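Local structure of periplasmic oligopeptide-binding protein (Burkholderia pseudomallei, 3ZS6) at residues 10-15 with 24-29. The protein probably binds oligopeptides in the periplasm and hands them to an ABC transporter for uptake. Numbering follows the deposited sequence.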
ATOM      1  N   GLN A  10      -2.311   4.107  16.599  1.00 15.08           N
ATOM      2  CA  GLN A  10      -3.105   2.889  16.400  1.00 15.39           C
ATOM      3  C   GLN A  10      -2.978   2.404  14.960  1.00 16.76           C
ATOM      4  O   GLN A  10      -3.119   3.191  14.017  1.00 15.94           O
ATOM      5  CB  GLN A  10      -4.581   3.123  16.748  1.00 16.91           C
ATOM      6  CG  GLN A  10      -5.505   1.912  16.452  1.00 14.11           C
ATOM      7  CD  GLN A  10      -6.542   2.177  15.352  1.00 14.50           C
ATOM      8  OE1 GLN A  10      -7.001   3.305  15.163  1.00  9.78           O
ATOM      9  NE2 GLN A  10      -6.933   1.121  14.647  1.00 12.54           N
ATOM     10  N   VAL A  11      -2.690   1.115  14.793  1.00 12.14           N
ATOM     11  CA  VAL A  11      -2.685   0.503  13.458  1.00 12.36           C
ATOM     12  C   VAL A  11      -3.810  -0.540  13.327  1.00 12.66           C
ATOM     13  O   VAL A  11      -4.255  -1.106  14.327  1.00 12.83           O
ATOM     14  CB  VAL A  11      -1.304  -0.087  13.097  1.00 12.00           C
ATOM     15  CG1 VAL A  11      -0.279   1.044  12.871  1.00  8.92           C
ATOM     16  CG2 VAL A  11      -0.827  -1.045  14.181  1.00 13.10           C
ATOM     17  N   PRO A  12      -4.283  -0.784  12.090  1.00 14.89           N
ATOM     18  CA  PRO A  12      -5.512  -1.569  11.882  1.00 13.97           C
ATOM     19  C   PRO A  12      -5.356  -3.078  12.101  1.00 18.45           C
ATOM     20  O   PRO A  12      -6.361  -3.786  12.154  1.00 22.09           O
ATOM     21  CB  PRO A  12      -5.868  -1.279  10.416  1.00 13.28           C
ATOM     22  CG  PRO A  12      -4.525  -0.985   9.767  1.00 18.31           C
ATOM     23  CD  PRO A  12      -3.747  -0.235  10.829  1.00 15.67           C
ATOM     24  N   ALA A  13      -4.126  -3.563  12.237  1.00 14.11           N
ATOM     25  CA  ALA A  13      -3.894  -4.998  12.403  1.00 11.23           C
ATOM     26  C   ALA A  13      -2.451  -5.270  12.831  1.00 12.75           C
ATOM     27  O   ALA A  13      -1.606  -4.372  12.773  1.00 13.43           O
ATOM     28  CB  ALA A  13      -4.205  -5.735  11.103  1.00 14.21           C
ATOM     29  N   GLU A  14      -2.178  -6.498  13.270  1.00  8.70           N
ATOM     30  CA  GLU A  14      -0.808  -6.924  13.570  1.00 12.77           C
ATOM     31  C   GLU A  14       0.026  -6.880  12.296  1.00 14.48           C
ATOM     32  O   GLU A  14      -0.409  -7.368  11.245  1.00 14.30           O
ATOM     33  CB  GLU A  14      -0.800  -8.342  14.148  1.00 15.31           C
ATOM     34  CG  GLU A  14       0.596  -8.982  14.278  1.00 11.98           C
ATOM     35  CD  GLU A  14       1.473  -8.302  15.325  1.00 17.41           C
ATOM     36  OE1 GLU A  14       0.957  -7.476  16.116  1.00 17.01           O
ATOM     37  OE2 GLU A  14       2.686  -8.590  15.349  1.00 18.71           O
ATOM     38  N   VAL A  15       1.218  -6.294  12.389  1.00 17.37           N
ATOM     39  CA  VAL A  15       2.111  -6.148  11.233  1.00 10.26           C
ATOM     40  C   VAL A  15       2.568  -7.517  10.734  1.00 16.87           C
ATOM     41  O   VAL A  15       2.813  -8.417  11.542  1.00 15.41           O
ATOM     42  CB  VAL A  15       3.350  -5.278  11.590  1.00 15.82           C
ATOM     43  CG1 VAL A  15       4.314  -6.042  12.529  1.00 14.43           C
ATOM     44  CG2 VAL A  15       4.063  -4.807  10.328  1.00 12.98           C
ATOM     45  N   GLU A  24       4.711  -5.691   3.229  1.00  9.48           N
ATOM     46  CA  GLU A  24       3.767  -5.528   2.126  1.00 10.85           C
ATOM     47  C   GLU A  24       2.719  -4.451   2.378  1.00 12.88           C
ATOM     48  O   GLU A  24       2.121  -3.934   1.431  1.00 12.28           O
ATOM     49  CB  GLU A  24       2.971  -6.820   1.890  1.00 11.34           C
ATOM     50  CG  GLU A  24       3.736  -8.025   1.442  1.00 19.78           C
ATOM     51  CD  GLU A  24       2.800  -9.194   1.199  1.00 18.79           C
ATOM     52  OE1 GLU A  24       1.959  -9.104   0.272  1.00 15.69           O
ATOM     53  OE2 GLU A  24       2.903 -10.193   1.938  1.00 16.06           O
ATOM     54  N   SER A  25       2.435  -4.174   3.648  1.00 10.89           N
ATOM     55  CA  SER A  25       1.234  -3.403   3.996  1.00  8.41           C
ATOM     56  C   SER A  25       1.504  -1.963   4.412  1.00  9.69           C
ATOM     57  O   SER A  25       2.643  -1.585   4.710  1.00 10.55           O
ATOM     58  CB  SER A  25       0.477  -4.097   5.135  1.00  9.22           C
ATOM     59  OG  SER A  25       1.163  -3.915   6.365  1.00 15.41           O
ATOM     60  N   TRP A  26       0.430  -1.177   4.459  1.00  8.28           N
ATOM     61  CA  TRP A  26       0.473   0.164   5.020  1.00  7.89           C
ATOM     62  C   TRP A  26       1.086   0.108   6.426  1.00 11.77           C
ATOM     63  O   TRP A  26       1.943   0.920   6.777  1.00  8.27           O
ATOM     64  CB  TRP A  26      -0.937   0.771   5.096  1.00  8.15           C
ATOM     65  CG  TRP A  26      -0.953   2.158   5.711  1.00 12.27           C
ATOM     66  CD1 TRP A  26      -0.795   3.344   5.054  1.00 14.85           C
ATOM     67  CD2 TRP A  26      -1.123   2.492   7.103  1.00 14.95           C
ATOM     68  NE1 TRP A  26      -0.860   4.394   5.943  1.00 18.72           N
ATOM     69  CE2 TRP A  26      -1.062   3.900   7.205  1.00 17.36           C
ATOM     70  CE3 TRP A  26      -1.321   1.740   8.267  1.00 12.00           C
ATOM     71  CZ2 TRP A  26      -1.184   4.572   8.427  1.00 16.12           C
ATOM     72  CZ3 TRP A  26      -1.448   2.409   9.479  1.00 18.53           C
ATOM     73  CH2 TRP A  26      -1.385   3.816   9.548  1.00 12.89           C
ATOM     74  N   THR A  27       0.644  -0.856   7.226  1.00  9.38           N
ATOM     75  CA  THR A  27       1.142  -0.970   8.590  1.00  9.52           C
ATOM     76  C   THR A  27       2.636  -1.315   8.607  1.00  7.15           C
ATOM     77  O   THR A  27       3.401  -0.723   9.360  1.00 10.09           O
ATOM     78  CB  THR A  27       0.360  -2.024   9.410  1.00 11.01           C
ATOM     79  OG1 THR A  27      -0.995  -1.584   9.607  1.00 12.15           O
ATOM     80  CG2 THR A  27       1.035  -2.235  10.775  1.00  7.20           C
ATOM     81  N   GLY A  28       3.045  -2.265   7.769  1.00 11.12           N
ATOM     82  CA  GLY A  28       4.443  -2.660   7.694  1.00  9.80           C
ATOM     83  C   GLY A  28       5.359  -1.518   7.277  1.00 11.50           C
ATOM     84  O   GLY A  28       6.456  -1.350   7.815  1.00 10.51           O
ATOM     85  N   ASN A  29       4.916  -0.726   6.308  1.00  8.43           N
ATOM     86  CA  ASN A  29       5.699   0.427   5.871  1.00 13.70           C
ATOM     87  C   ASN A  29       5.773   1.538   6.921  1.00 11.07           C
ATOM     88  O   ASN A  29       6.832   2.113   7.132  1.00 11.37           O
ATOM     89  CB  ASN A  29       5.170   0.986   4.547  1.00  7.30           C
ATOM     90  CG  ASN A  29       5.645   0.188   3.358  1.00 11.03           C
ATOM     91  OD1 ASN A  29       6.665   0.516   2.737  1.00 13.32           O
ATOM     92  ND2 ASN A  29       4.901  -0.864   3.018  1.00  6.44           N
TER
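T27 CB is directed at segment 10-15, and chi1 of -67° decides which branch meets what. This torsion sets CG2 anti to the backbone N and OG1 anti to the carbonyl carbon. T27 OG1 therefore lies by the P12 ring, 3.3 Å from P12 CD, with P12 CG a little farther off. The methyl, T27 CG2, turns to the two valines, 3.9 Å from V11 CB and as far from V15 CB.

With CG anti to the backbone N (chi1 178°), W26 reaches the same segment with the six-membered ring of its indole. W26 CZ3 lies 3.8 Å from V11 CG1 and at a similar distance from P12 CD; both approach the ring obliquely. T27 OG1 lies in the ring plane, at the edge of the indole. W26 NE1 is hydrogen-bonded to D495 O, and Y235 packs edge-to-face with the indole.

The contact joins the end of strand 6-11, and the loop after it, to the first turn of helix 26-35. The strand is outermost in a mixed four-stranded sheet, paired parallel with strand 210-215. In this family 5 solute-binding protein the contact thus ties the sheet edge to a helix start at the bound peptide. E24 and W26 make backbone hydrogen bonds to the peptide, and S25 packs on one of its apolar side chains.

V15 meets the helix at G28. V15 CG2 comes within 3.4 Å of G28 CA, a close approach to a residue without a side chain. No hydrogen bond crosses between the two segments. S25 is the N-cap: S25 OG accepts from G28 N at 2.9 Å and is also hydrogen-bonded to E16 OE1. S25 O accepts twice from N29, through N and ND2. The ND2 bond is nearly straight (174°), with the donor above the carbonyl plane.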